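Plasmin and fibronectin-binding protein A (Streptococcus pneumoniae, PDB 4MR0) acts as a surface adhesin and invasin that binds human fibronectin, plasmin, plasminogen and serum albumin. Local coordinates at residues V431-N436 with T467-N472; L492-N497 with L518-Y523; I364-N369 with K390-D395. All coordinates share one frame; numbering follows the deposited sequence.

Contact 1 (V431-N436 with T467-N472); sequences VVIAEN and TKNVIN
Asn436 and Asn469 belong to a row of asparagines running from coil to coil, at matching bends of two neighbouring coils of a parallel beta-helix, the fold of the pectate lyase-like family. Their amides lie side by side, point the same way and are nearly coplanar, the planes 10° apart. Asn436 also reaches back to the preceding coil, where its OD1 accepts from the N of Asn392 and its ND2 donates to the O of Ile389, so both ends of this buried amide are satisfied. Asparagine suits the place because one short side chain both donates and accepts.

Backbone bonds hold the coils in parallel pairing on either side of the bend. Thr467 N donates to Ile433 O at 3.0 Å, and Glu435 N to Thr467 O. Beyond the turn Val470 N meets Asn436 O at 2.8 Å. Glu435 and Lys468 make the bend by taking left-handed helical backbone angles, and their side chains run side by side to the surface, Glu435 CG lying 3.9 Å from Lys468 CB. Ile433 instead turns to the interior, against Ile448 and Val450. Ala434 is small enough for its CB to sit 3.5 Å from Thr467 OG1. With chi1 at 57°, that hydroxyl lies between the backbone N and carbonyl carbon of Thr467, and a single water bridges it, at 2.9 Å, to Glu435 OE2.

Contact 2 (L492-N497 with L518-Y523); sequences LVVSEN and LNNQFY
Asn497 and Asn520 lie alongside one another inside the parallel beta-helix, their side chains pointing the same way and their amide planes only 5° apart. Asn497 ND2 donates to Asn520 OD1 at 3.0 Å, tilted out of the carbonyl plane. The backbone N of Asn497 donates to the same oxygen at 2.9 Å, and the two donors approach from opposite faces of the Asn520 amide plane, so OD1 is gripped from both sides. The other end of the group is held as well, since Asn520 ND2 gives a fairly straight bond of 3.1 Å to Val494 O, which lies in the amide plane of Asn520 while the nitrogen stands above the carbonyl plane of Val494. A chi1 of -67° sets CG of Asn520 beside its backbone N, and these three bonds fix how the amide is turned. Asparagine fits such a buried corner by closing the hydrogen-bonding needs of a main chain that turns out of its strand.

Ser495 and Leu518 meet before the bend. Ser495 OG accepts from Leu518 N at 3.1 Å and also lies 3.6 Å from Leu518 CB, a small polar group reaching where Leu518 N bonds only weakly to Val494 O. Past the bend, Gln521 N returns to ordinary parallel pairing with Asn497 O at 2.7 Å.

Asn497 also donates through ND2 to Val466 O on strand 462-473, the coil before. Val494 packs across the interior on Leu485 of strand 483-486 and Ile506 of strand 506-509, while further along strand 515-523 the Phe522 ring stacks on Tyr529.

Contact 3 (I364-N369 with K390-D395); sequences IKILNN and KGNRFD
The amide of Asn392 lies almost parallel to that of Asn369, the planes 7° apart and the two side chains pointing the same way. At one edge of the Asn392 amide, ND2 donates to Ile366 O at 2.9 Å, with that oxygen in the amide plane. OD1, at the other end, accepts from Asn369 N at 2.8 Å, the donor being tilted 30° from the plane. Ile366 crosses the group at about a right angle and brings CG2 to 3.8 Å from Asn392 OD1. A third flat group, the Asn368 amide, has Gly391 O in its own plane, and ND2 donates to it at 3.2 Å while standing above the carbonyl plane of Gly391.

Two coils of a parallel beta-helix, as in pectate lyase-like proteins, meet here at their bends, beside the row of buried asparagines. Ile366 O takes a second bond, from Lys390 N at 3.0 Å, before the chain turns. Asn368 and Gly391 both turn through positive phi; glycine accepts this readily, and with no CB it leaves room for Asn368 ND2, which comes close to its CA. Leu367 crosses Lys390 obliquely, its CD2 touching the lysine at CB, 4.1 Å away. Beyond the bend, Arg393 N pairs with Asn369 O, and its extended side chain carries NE to 2.7 Å from Asp395 OD2 in a salt bridge. Asp395 also takes bonds from His370 and Asn439.

The three contacts repeat one register in successive regions of the same beta-helix. Contact 3 hands on to contact 1 through neighbouring strands 387-396 and 431-440, and contact 1 to contact 2 through 462-473 and 490-500, where Asn497 OD1 takes the N of Asn469. The centre of contact 3 lies about 11 Å from that of the chain, that of contact 2 about 26 Å, nearer the C-terminal end. All three are partly buried, each with a buried asparagine side and a more exposed bend. The bend residues differ most: Glu435 and Lys468 carry charge in contact 1, contact 2 pairs Glu496 with Asn519, and contact 3 pairs Asn368 with glycine.

Contact 1 (V431-N436 with T467-N472)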
ATOM      1  N   VAL A 431     -12.170   0.350 -10.139  1.00 11.62           N
ATOM      2  CA  VAL A 431     -10.797   0.750  -9.908  1.00 10.95           C
ATOM      3  C   VAL A 431     -10.377   1.672 -11.038  1.00 12.24           C
ATOM      4  O   VAL A 431     -10.511   1.332 -12.218  1.00 11.51           O
ATOM      5  CB  VAL A 431      -9.832  -0.462  -9.877  1.00 12.15           C
ATOM      6  CG1 VAL A 431      -8.401   0.027  -9.711  1.00 12.18           C
ATOM      7  CG2 VAL A 431     -10.206  -1.410  -8.739  1.00 12.04           C
ATOM      8  N   VAL A 432      -9.873   2.845 -10.669  1.00 13.87           N
ATOM      9  CA  VAL A 432      -9.412   3.811 -11.652  1.00 11.97           C
ATOM     10  C   VAL A 432      -7.927   4.049 -11.434  1.00 13.15           C
ATOM     11  O   VAL A 432      -7.491   4.395 -10.334  1.00 13.56           O
ATOM     12  CB  VAL A 432     -10.182   5.154 -11.528  1.00 12.10           C
ATOM     13  CG1 VAL A 432      -9.616   6.184 -12.511  1.00 12.76           C
ATOM     14  CG2 VAL A 432     -11.659   4.927 -11.805  1.00 11.90           C
ATOM     15  N   ILE A 433      -7.155   3.829 -12.493  1.00 13.43           N
ATOM     16  CA  ILE A 433      -5.711   4.020 -12.485  1.00 14.32           C
ATOM     17  C   ILE A 433      -5.495   5.083 -13.553  1.00 14.83           C
ATOM     18  O   ILE A 433      -5.507   4.786 -14.748  1.00 15.18           O
ATOM     19  CB  ILE A 433      -4.998   2.710 -12.871  1.00 14.07           C
ATOM     20  CG1 ILE A 433      -5.363   1.624 -11.853  1.00 16.05           C
ATOM     21  CG2 ILE A 433      -3.496   2.911 -12.899  1.00 15.63           C
ATOM     22  CD1 ILE A 433      -4.972   0.222 -12.282  1.00 15.69           C
ATOM     23  N   ALA A 434      -5.292   6.323 -13.125  1.00 14.42           N
ATOM     24  CA  ALA A 434      -5.158   7.411 -14.080  1.00 15.69           C
ATOM     25  C   ALA A 434      -4.043   8.408 -13.844  1.00 14.48           C
ATOM     26  O   ALA A 434      -3.663   8.682 -12.711  1.00 14.33           O
ATOM     27  CB  ALA A 434      -6.475   8.160 -14.149  1.00 15.45           C
ATOM     28  N   GLU A 435      -3.527   8.944 -14.943  1.00 16.23           N
ATOM     29  CA  GLU A 435      -2.501   9.975 -14.901  1.00 17.57           C
ATOM     30  C   GLU A 435      -1.286   9.700 -14.017  1.00 15.96           C
ATOM     31  O   GLU A 435      -0.754  10.616 -13.386  1.00 16.77           O
ATOM     32  CB  GLU A 435      -3.159  11.294 -14.478  1.00 18.98           C
ATOM     33  CG  GLU A 435      -4.302  11.736 -15.397  1.00 21.31           C
ATOM     34  CD  GLU A 435      -5.378  12.532 -14.670  1.00 26.85           C
ATOM     35  OE1 GLU A 435      -5.052  13.571 -14.050  1.00 26.93           O
ATOM     36  OE2 GLU A 435      -6.560  12.116 -14.722  1.00 27.27           O
ATOM     37  N   ASN A 436      -0.847   8.448 -13.969  1.00 15.55           N
ATOM     38  CA  ASN A 436       0.329   8.089 -13.179  1.00 15.75           C
ATOM     39  C   ASN A 436       1.529   8.026 -14.121  1.00 15.99           C
ATOM     40  O   ASN A 436       1.371   7.758 -15.313  1.00 17.08           O
ATOM     41  CB  ASN A 436       0.140   6.717 -12.521  1.00 12.65           C
ATOM     42  CG  ASN A 436      -1.025   6.687 -11.555  1.00 12.07           C
ATOM     43  OD1 ASN A 436      -0.930   7.188 -10.439  1.00 13.19           O
ATOM     44  ND2 ASN A 436      -2.138   6.110 -11.989  1.00 11.33           N
ATOM     45  N   THR A 467      -6.440   5.032 -17.632  1.00 16.17           N
ATOM     46  CA  THR A 467      -6.376   6.158 -18.559  1.00 17.54           C
ATOM     47  C   THR A 467      -5.279   7.183 -18.325  1.00 17.84           C
ATOM     48  O   THR A 467      -4.886   7.449 -17.192  1.00 16.36           O
ATOM     49  CB  THR A 467      -7.701   6.941 -18.541  1.00 17.21           C
ATOM     50  OG1 THR A 467      -7.969   7.363 -17.193  1.00 18.62           O
ATOM     51  CG2 THR A 467      -8.848   6.080 -19.037  1.00 16.22           C
ATOM     52  N   LYS A 468      -4.821   7.776 -19.426  1.00 17.44           N
ATOM     53  CA  LYS A 468      -3.813   8.824 -19.402  1.00 18.47           C
ATOM     54  C   LYS A 468      -2.567   8.582 -18.566  1.00 18.93           C
ATOM     55  O   LYS A 468      -1.973   9.522 -18.049  1.00 19.43           O
ATOM     56  CB  LYS A 468      -4.466  10.146 -18.986  1.00 21.74           C
ATOM     57  CG  LYS A 468      -5.447  10.678 -20.034  1.00 24.57           C
ATOM     58  CD  LYS A 468      -5.989  12.059 -19.691  1.00 28.96           C
ATOM     59  CE  LYS A 468      -6.831  12.603 -20.854  1.00 33.14           C
ATOM     60  NZ  LYS A 468      -7.452  13.934 -20.566  1.00 36.43           N
ATOM     61  N   ASN A 469      -2.167   7.324 -18.435  1.00 19.13           N
ATOM     62  CA  ASN A 469      -0.957   7.013 -17.699  1.00 19.03           C
ATOM     63  C   ASN A 469       0.213   7.117 -18.670  1.00 20.43           C
ATOM     64  O   ASN A 469       0.052   6.907 -19.879  1.00 20.42           O
ATOM     65  CB  ASN A 469      -1.016   5.597 -17.132  1.00 18.54           C
ATOM     66  CG  ASN A 469      -2.135   5.418 -16.139  1.00 15.75           C
ATOM     67  OD1 ASN A 469      -3.226   4.969 -16.486  1.00 17.00           O
ATOM     68  ND2 ASN A 469      -1.874   5.779 -14.896  1.00 13.40           N
ATOM     69  N   VAL A 470       1.387   7.437 -18.139  1.00 19.21           N
ATOM     70  CA  VAL A 470       2.585   7.547 -18.957  1.00 20.56           C
ATOM     71  C   VAL A 470       3.615   6.540 -18.469  1.00 22.26           C
ATOM     72  O   VAL A 470       4.093   6.620 -17.335  1.00 22.98           O
ATOM     73  CB  VAL A 470       3.197   8.960 -18.879  1.00 20.64           C
ATOM     74  CG1 VAL A 470       4.521   8.997 -19.639  1.00 21.67           C
ATOM     75  CG2 VAL A 470       2.228   9.978 -19.454  1.00 20.78           C
ATOM     76  N   ILE A 471       3.949   5.589 -19.331  1.00 21.41           N
ATOM     77  CA  ILE A 471       4.915   4.566 -18.992  1.00 21.77           C
ATOM     78  C   ILE A 471       6.214   4.749 -19.773  1.00 22.64           C
ATOM     79  O   ILE A 471       6.228   4.678 -21.001  1.00 21.84           O
ATOM     80  CB  ILE A 471       4.342   3.166 -19.286  1.00 22.33           C
ATOM     81  CG1 ILE A 471       3.084   2.939 -18.441  1.00 23.48           C
ATOM     82  CG2 ILE A 471       5.397   2.091 -19.001  1.00 21.95           C
ATOM     83  CD1 ILE A 471       2.413   1.589 -18.664  1.00 25.11           C
ATOM     84  N   ASN A 472       7.299   5.000 -19.050  1.00 23.65           N
ATOM     85  CA  ASN A 472       8.611   5.163 -19.665  1.00 26.12           C
ATOM     86  C   ASN A 472       9.441   3.931 -19.316  1.00 26.47           C
ATOM     87  O   ASN A 472      10.098   3.883 -18.274  1.00 26.88           O
ATOM     88  CB  ASN A 472       9.301   6.423 -19.135  1.00 25.39           C
ATOM     89  CG  ASN A 472       8.519   7.682 -19.434  1.00 25.91           C
ATOM     90  OD1 ASN A 472       8.173   7.949 -20.585  1.00 25.58           O
ATOM     91  ND2 ASN A 472       8.237   8.468 -18.398  1.00 25.06           N
TER
HETATM   92  O   HOH W   1      -7.463  10.179 -16.780  1.00 25.11           O

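Contact 2 (L492-N497 with L518-Y523)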
ATOM      1  N   LEU A 492     -14.406  -2.468 -19.005  1.00 17.54           N
ATOM      2  CA  LEU A 492     -12.970  -2.236 -18.989  1.00 16.43           C
ATOM      3  C   LEU A 492     -12.678  -1.095 -19.959  1.00 16.21           C
ATOM      4  O   LEU A 492     -13.116  -1.129 -21.110  1.00 14.06           O
ATOM      5  CB  LEU A 492     -12.205  -3.483 -19.446  1.00 15.56           C
ATOM      6  CG  LEU A 492     -10.703  -3.279 -19.703  1.00 16.00           C
ATOM      7  CD1 LEU A 492      -9.993  -2.964 -18.403  1.00 14.50           C
ATOM      8  CD2 LEU A 492     -10.105  -4.537 -20.340  1.00 17.41           C
ATOM      9  N   VAL A 493     -11.950  -0.090 -19.486  1.00 15.12           N
ATOM     10  CA  VAL A 493     -11.571   1.055 -20.316  1.00 16.71           C
ATOM     11  C   VAL A 493     -10.064   1.273 -20.224  1.00 16.51           C
ATOM     12  O   VAL A 493      -9.525   1.493 -19.135  1.00 16.55           O
ATOM     13  CB  VAL A 493     -12.279   2.361 -19.863  1.00 16.85           C
ATOM     14  CG1 VAL A 493     -11.716   3.559 -20.642  1.00 18.75           C
ATOM     15  CG2 VAL A 493     -13.783   2.246 -20.084  1.00 16.53           C
ATOM     16  N   VAL A 494      -9.388   1.194 -21.364  1.00 16.83           N
ATOM     17  CA  VAL A 494      -7.943   1.409 -21.422  1.00 15.61           C
ATOM     18  C   VAL A 494      -7.766   2.443 -22.524  1.00 16.88           C
ATOM     19  O   VAL A 494      -7.808   2.103 -23.711  1.00 18.03           O
ATOM     20  CB  VAL A 494      -7.198   0.107 -21.796  1.00 16.22           C
ATOM     21  CG1 VAL A 494      -5.693   0.310 -21.660  1.00 14.94           C
ATOM     22  CG2 VAL A 494      -7.672  -1.030 -20.902  1.00 14.38           C
ATOM     23  N   SER A 495      -7.576   3.703 -22.143  1.00 16.35           N
ATOM     24  CA  SER A 495      -7.473   4.751 -23.152  1.00 18.29           C
ATOM     25  C   SER A 495      -6.503   5.881 -22.875  1.00 18.24           C
ATOM     26  O   SER A 495      -6.201   6.203 -21.731  1.00 17.53           O
ATOM     27  CB  SER A 495      -8.856   5.356 -23.391  1.00 17.60           C
ATOM     28  OG  SER A 495      -9.801   4.356 -23.705  1.00 21.57           O
ATOM     29  N   GLU A 496      -6.028   6.485 -23.960  1.00 19.64           N
ATOM     30  CA  GLU A 496      -5.104   7.609 -23.911  1.00 21.13           C
ATOM     31  C   GLU A 496      -3.857   7.430 -23.056  1.00 20.85           C
ATOM     32  O   GLU A 496      -3.322   8.395 -22.501  1.00 20.09           O
ATOM     33  CB  GLU A 496      -5.865   8.868 -23.495  1.00 24.81           C
ATOM     34  CG  GLU A 496      -6.943   9.241 -24.508  1.00 29.65           C
ATOM     35  CD  GLU A 496      -7.709  10.491 -24.133  1.00 33.25           C
ATOM     36  OE1 GLU A 496      -8.546  10.433 -23.204  1.00 35.91           O
ATOM     37  OE2 GLU A 496      -7.468  11.536 -24.769  1.00 36.40           O
ATOM     38  N   ASN A 497      -3.380   6.195 -22.965  1.00 19.34           N
ATOM     39  CA  ASN A 497      -2.173   5.922 -22.212  1.00 18.71           C
ATOM     40  C   ASN A 497      -0.997   6.071 -23.180  1.00 19.34           C
ATOM     41  O   ASN A 497      -1.134   5.789 -24.376  1.00 19.31           O
ATOM     42  CB  ASN A 497      -2.214   4.499 -21.641  1.00 15.68           C
ATOM     43  CG  ASN A 497      -3.330   4.305 -20.621  1.00 15.43           C
ATOM     44  OD1 ASN A 497      -3.247   4.792 -19.495  1.00 13.69           O
ATOM     45  ND2 ASN A 497      -4.382   3.597 -21.020  1.00 12.48           N
ATOM     46  N   LEU A 518      -9.236   3.043 -26.408  1.00 20.96           N
ATOM     47  CA  LEU A 518      -9.180   4.172 -27.328  1.00 22.39           C
ATOM     48  C   LEU A 518      -7.976   5.093 -27.282  1.00 22.12           C
ATOM     49  O   LEU A 518      -7.598   5.616 -26.233  1.00 20.54           O
ATOM     50  CB  LEU A 518     -10.432   5.038 -27.159  1.00 21.89           C
ATOM     51  CG  LEU A 518     -11.793   4.350 -27.265  1.00 24.06           C
ATOM     52  CD1 LEU A 518     -12.879   5.312 -26.799  1.00 23.47           C
ATOM     53  CD2 LEU A 518     -12.037   3.893 -28.698  1.00 24.08           C
ATOM     54  N   ASN A 519      -7.397   5.288 -28.459  1.00 22.61           N
ATOM     55  CA  ASN A 519      -6.281   6.190 -28.668  1.00 22.18           C
ATOM     56  C   ASN A 519      -5.118   6.195 -27.691  1.00 22.57           C
ATOM     57  O   ASN A 519      -4.770   7.229 -27.125  1.00 23.05           O
ATOM     58  CB  ASN A 519      -6.842   7.599 -28.819  1.00 24.39           C
ATOM     59  CG  ASN A 519      -7.993   7.649 -29.814  1.00 23.79           C
ATOM     60  OD1 ASN A 519      -7.870   7.171 -30.938  1.00 26.88           O
ATOM     61  ND2 ASN A 519      -9.112   8.223 -29.404  1.00 24.46           N
ATOM     62  N   ASN A 520      -4.516   5.032 -27.498  1.00 22.44           N
ATOM     63  CA  ASN A 520      -3.349   4.926 -26.643  1.00 22.41           C
ATOM     64  C   ASN A 520      -2.193   5.235 -27.598  1.00 23.21           C
ATOM     65  O   ASN A 520      -2.356   5.134 -28.813  1.00 23.24           O
ATOM     66  CB  ASN A 520      -3.233   3.510 -26.087  1.00 19.61           C
ATOM     67  CG  ASN A 520      -4.365   3.169 -25.134  1.00 20.33           C
ATOM     68  OD1 ASN A 520      -4.397   3.637 -23.996  1.00 21.49           O
ATOM     69  ND2 ASN A 520      -5.305   2.356 -25.600  1.00 20.26           N
ATOM     70  N   GLN A 521      -1.048   5.637 -27.059  1.00 24.47           N
ATOM     71  CA  GLN A 521       0.119   5.955 -27.880  1.00 26.23           C
ATOM     72  C   GLN A 521       1.283   5.027 -27.547  1.00 26.10           C
ATOM     73  O   GLN A 521       1.512   4.693 -26.381  1.00 25.27           O
ATOM     74  CB  GLN A 521       0.529   7.416 -27.668  1.00 29.82           C
ATOM     75  CG  GLN A 521      -0.322   8.415 -28.440  1.00 36.45           C
ATOM     76  CD  GLN A 521      -0.085   9.850 -27.995  1.00 41.28           C
ATOM     77  OE1 GLN A 521       1.058  10.278 -27.808  1.00 43.48           O
ATOM     78  NE2 GLN A 521      -1.169  10.605 -27.832  1.00 42.84           N
ATOM     79  N   PHE A 522       2.014   4.607 -28.576  1.00 25.27           N
ATOM     80  CA  PHE A 522       3.141   3.695 -28.390  1.00 27.07           C
ATOM     81  C   PHE A 522       4.385   4.198 -29.112  1.00 28.31           C
ATOM     82  O   PHE A 522       4.310   4.642 -30.256  1.00 28.39           O
ATOM     83  CB  PHE A 522       2.772   2.305 -28.916  1.00 25.37           C
ATOM     84  CG  PHE A 522       1.474   1.774 -28.372  1.00 24.11           C
ATOM     85  CD1 PHE A 522       1.439   1.076 -27.172  1.00 24.69           C
ATOM     86  CD2 PHE A 522       0.286   1.993 -29.054  1.00 22.51           C
ATOM     87  CE1 PHE A 522       0.231   0.595 -26.661  1.00 24.57           C
ATOM     88  CE2 PHE A 522      -0.926   1.519 -28.556  1.00 24.50           C
ATOM     89  CZ  PHE A 522      -0.956   0.822 -27.356  1.00 23.77           C
ATOM     90  N   TYR A 523       5.526   4.119 -28.439  1.00 29.86           N
ATOM     91  CA  TYR A 523       6.787   4.576 -29.011  1.00 32.24           C
ATOM     92  C   TYR A 523       7.924   3.613 -28.707  1.00 34.14           C
ATOM     93  O   TYR A 523       8.075   3.145 -27.577  1.00 33.60           O
ATOM     94  CB  TYR A 523       7.163   5.944 -28.446  1.00 32.46           C
ATOM     95  CG  TYR A 523       6.103   6.999 -28.613  1.00 33.45           C
ATOM     96  CD1 TYR A 523       5.982   7.712 -29.802  1.00 34.60           C
ATOM     97  CD2 TYR A 523       5.213   7.283 -27.575  1.00 33.44           C
ATOM     98  CE1 TYR A 523       5.001   8.689 -29.955  1.00 35.95           C
ATOM     99  CE2 TYR A 523       4.230   8.252 -27.719  1.00 34.42           C
ATOM    100  CZ  TYR A 523       4.129   8.952 -28.908  1.00 35.70           C
ATOM    101  OH  TYR A 523       3.153   9.909 -29.054  1.00 37.40           O
TER

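Contact 3 (I364-N369 with K390-D395)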
ATOM      1  N   ILE A 364     -11.074   4.495  -1.664  1.00 11.56           N
ATOM      2  CA  ILE A 364      -9.664   4.533  -1.319  1.00 13.36           C
ATOM      3  C   ILE A 364      -8.973   5.370  -2.386  1.00 12.93           C
ATOM      4  O   ILE A 364      -8.988   5.018  -3.567  1.00 13.68           O
ATOM      5  CB  ILE A 364      -9.066   3.111  -1.337  1.00 12.56           C
ATOM      6  CG1 ILE A 364      -9.937   2.171  -0.491  1.00 12.07           C
ATOM      7  CG2 ILE A 364      -7.633   3.133  -0.827  1.00 12.59           C
ATOM      8  CD1 ILE A 364     -10.009   2.558   0.982  1.00 14.48           C
ATOM      9  N   LYS A 365      -8.371   6.476  -1.967  1.00 12.03           N
ATOM     10  CA  LYS A 365      -7.690   7.358  -2.902  1.00 13.07           C
ATOM     11  C   LYS A 365      -6.199   7.389  -2.623  1.00 11.43           C
ATOM     12  O   LYS A 365      -5.776   7.637  -1.500  1.00 13.76           O
ATOM     13  CB  LYS A 365      -8.263   8.771  -2.799  1.00 12.61           C
ATOM     14  CG  LYS A 365      -9.732   8.854  -3.150  1.00 15.47           C
ATOM     15  CD  LYS A 365     -10.272  10.274  -2.962  1.00 18.44           C
ATOM     16  CE  LYS A 365     -11.718  10.359  -3.424  1.00 19.60           C
ATOM     17  NZ  LYS A 365     -12.349  11.642  -3.015  1.00 27.46           N
ATOM     18  N   ILE A 366      -5.410   7.134  -3.657  1.00 10.60           N
ATOM     19  CA  ILE A 366      -3.956   7.123  -3.540  1.00 13.25           C
ATOM     20  C   ILE A 366      -3.528   8.181  -4.535  1.00 13.40           C
ATOM     21  O   ILE A 366      -3.511   7.937  -5.740  1.00 13.07           O
ATOM     22  CB  ILE A 366      -3.413   5.731  -3.908  1.00 13.52           C
ATOM     23  CG1 ILE A 366      -3.944   4.716  -2.885  1.00 16.06           C
ATOM     24  CG2 ILE A 366      -1.896   5.748  -3.951  1.00 10.38           C
ATOM     25  CD1 ILE A 366      -3.647   3.271  -3.209  1.00 18.46           C
ATOM     26  N   LEU A 367      -3.182   9.351  -4.003  1.00 14.37           N
ATOM     27  CA  LEU A 367      -2.868  10.510  -4.823  1.00 13.44           C
ATOM     28  C   LEU A 367      -1.508  11.187  -4.717  1.00 13.42           C
ATOM     29  O   LEU A 367      -0.982  11.412  -3.633  1.00 12.01           O
ATOM     30  CB  LEU A 367      -3.923  11.576  -4.551  1.00 12.42           C
ATOM     31  CG  LEU A 367      -5.369  11.088  -4.398  1.00 13.27           C
ATOM     32  CD1 LEU A 367      -6.225  12.228  -3.856  1.00 14.55           C
ATOM     33  CD2 LEU A 367      -5.908  10.602  -5.745  1.00 12.86           C
ATOM     34  N   ASN A 368      -0.969  11.531  -5.875  1.00 14.01           N
ATOM     35  CA  ASN A 368       0.279  12.264  -5.949  1.00 17.22           C
ATOM     36  C   ASN A 368       1.398  11.791  -5.016  1.00 16.92           C
ATOM     37  O   ASN A 368       2.042  12.617  -4.363  1.00 16.20           O
ATOM     38  CB  ASN A 368      -0.035  13.737  -5.674  1.00 19.86           C
ATOM     39  CG  ASN A 368      -1.133  14.274  -6.576  1.00 25.91           C
ATOM     40  OD1 ASN A 368      -1.903  15.162  -6.187  1.00 31.04           O
ATOM     41  ND2 ASN A 368      -1.205  13.747  -7.793  1.00 27.61           N
ATOM     42  N   ASN A 369       1.620  10.479  -4.938  1.00 16.94           N
ATOM     43  CA  ASN A 369       2.695   9.939  -4.099  1.00 17.28           C
ATOM     44  C   ASN A 369       3.875   9.564  -4.986  1.00 18.31           C
ATOM     45  O   ASN A 369       3.723   9.418  -6.202  1.00 19.28           O
ATOM     46  CB  ASN A 369       2.250   8.671  -3.360  1.00 16.63           C
ATOM     47  CG  ASN A 369       1.047   8.899  -2.476  1.00 15.21           C
ATOM     48  OD1 ASN A 369      -0.081   8.508  -2.814  1.00 16.07           O
ATOM     49  ND2 ASN A 369       1.272   9.543  -1.341  1.00 12.60           N
ATOM     50  N   LYS A 390      -4.244   7.930  -8.658  1.00 14.55           N
ATOM     51  CA  LYS A 390      -4.018   9.018  -9.600  1.00 16.44           C
ATOM     52  C   LYS A 390      -2.854   9.966  -9.349  1.00 15.26           C
ATOM     53  O   LYS A 390      -2.575  10.360  -8.208  1.00 11.73           O
ATOM     54  CB  LYS A 390      -5.318   9.819  -9.693  1.00 19.69           C
ATOM     55  CG  LYS A 390      -5.269  11.060 -10.558  1.00 22.88           C
ATOM     56  CD  LYS A 390      -6.687  11.513 -10.867  1.00 27.72           C
ATOM     57  CE  LYS A 390      -6.905  12.974 -10.523  1.00 31.29           C
ATOM     58  NZ  LYS A 390      -6.750  13.217  -9.061  1.00 32.68           N
ATOM     59  N   GLY A 391      -2.186  10.332 -10.442  1.00 14.56           N
ATOM     60  CA  GLY A 391      -1.075  11.267 -10.377  1.00 15.51           C
ATOM     61  C   GLY A 391       0.140  10.863  -9.571  1.00 15.04           C
ATOM     62  O   GLY A 391       0.882  11.728  -9.091  1.00 16.33           O
ATOM     63  N   ASN A 392       0.357   9.560  -9.423  1.00 14.73           N
ATOM     64  CA  ASN A 392       1.496   9.059  -8.665  1.00 15.38           C
ATOM     65  C   ASN A 392       2.693   8.832  -9.583  1.00 17.64           C
ATOM     66  O   ASN A 392       2.547   8.711 -10.796  1.00 15.29           O
ATOM     67  CB  ASN A 392       1.136   7.736  -7.990  1.00 15.23           C
ATOM     68  CG  ASN A 392      -0.015   7.874  -7.018  1.00 14.51           C
ATOM     69  OD1 ASN A 392       0.161   8.338  -5.891  1.00 13.45           O
ATOM     70  ND2 ASN A 392      -1.211   7.479  -7.456  1.00 11.69           N
ATOM     71  N   ARG A 393       3.878   8.785  -8.990  1.00 18.78           N
ATOM     72  CA  ARG A 393       5.098   8.534  -9.738  1.00 19.68           C
ATOM     73  C   ARG A 393       5.704   7.222  -9.230  1.00 19.60           C
ATOM     74  O   ARG A 393       6.042   7.098  -8.052  1.00 18.70           O
ATOM     75  CB  ARG A 393       6.083   9.687  -9.540  1.00 23.98           C
ATOM     76  CG  ARG A 393       7.480   9.383 -10.032  1.00 30.74           C
ATOM     77  CD  ARG A 393       8.375  10.598  -9.910  1.00 36.04           C
ATOM     78  NE  ARG A 393       9.771  10.264 -10.173  1.00 42.09           N
ATOM     79  CZ  ARG A 393      10.765  11.147 -10.154  1.00 44.84           C
ATOM     80  NH1 ARG A 393      10.514  12.424  -9.884  1.00 45.99           N
ATOM     81  NH2 ARG A 393      12.010  10.752 -10.394  1.00 45.78           N
ATOM     82  N   PHE A 394       5.825   6.237 -10.112  1.00 19.42           N
ATOM     83  CA  PHE A 394       6.393   4.945  -9.727  1.00 20.20           C
ATOM     84  C   PHE A 394       7.736   4.775 -10.412  1.00 22.77           C
ATOM     85  O   PHE A 394       7.791   4.640 -11.639  1.00 24.06           O
ATOM     86  CB  PHE A 394       5.500   3.781 -10.170  1.00 18.16           C
ATOM     87  CG  PHE A 394       4.097   3.824  -9.627  1.00 18.13           C
ATOM     88  CD1 PHE A 394       3.193   4.794 -10.061  1.00 17.33           C
ATOM     89  CD2 PHE A 394       3.659   2.845  -8.733  1.00 16.23           C
ATOM     90  CE1 PHE A 394       1.870   4.786  -9.617  1.00 16.08           C
ATOM     91  CE2 PHE A 394       2.345   2.822  -8.282  1.00 16.81           C
ATOM     92  CZ  PHE A 394       1.441   3.792  -8.724  1.00 18.24           C
ATOM     93  N   ASP A 395       8.814   4.776  -9.635  1.00 21.99           N
ATOM     94  CA  ASP A 395      10.140   4.597 -10.212  1.00 24.34           C
ATOM     95  C   ASP A 395      10.657   3.201  -9.898  1.00 25.26           C
ATOM     96  O   ASP A 395      10.385   2.651  -8.829  1.00 23.74           O
ATOM     97  CB  ASP A 395      11.120   5.638  -9.668  1.00 26.09           C
ATOM     98  CG  ASP A 395      10.818   7.047 -10.159  1.00 29.62           C
ATOM     99  OD1 ASP A 395      10.491   7.211 -11.356  1.00 32.21           O
ATOM    100  OD2 ASP A 395      10.926   7.993  -9.352  1.00 31.63           O
TER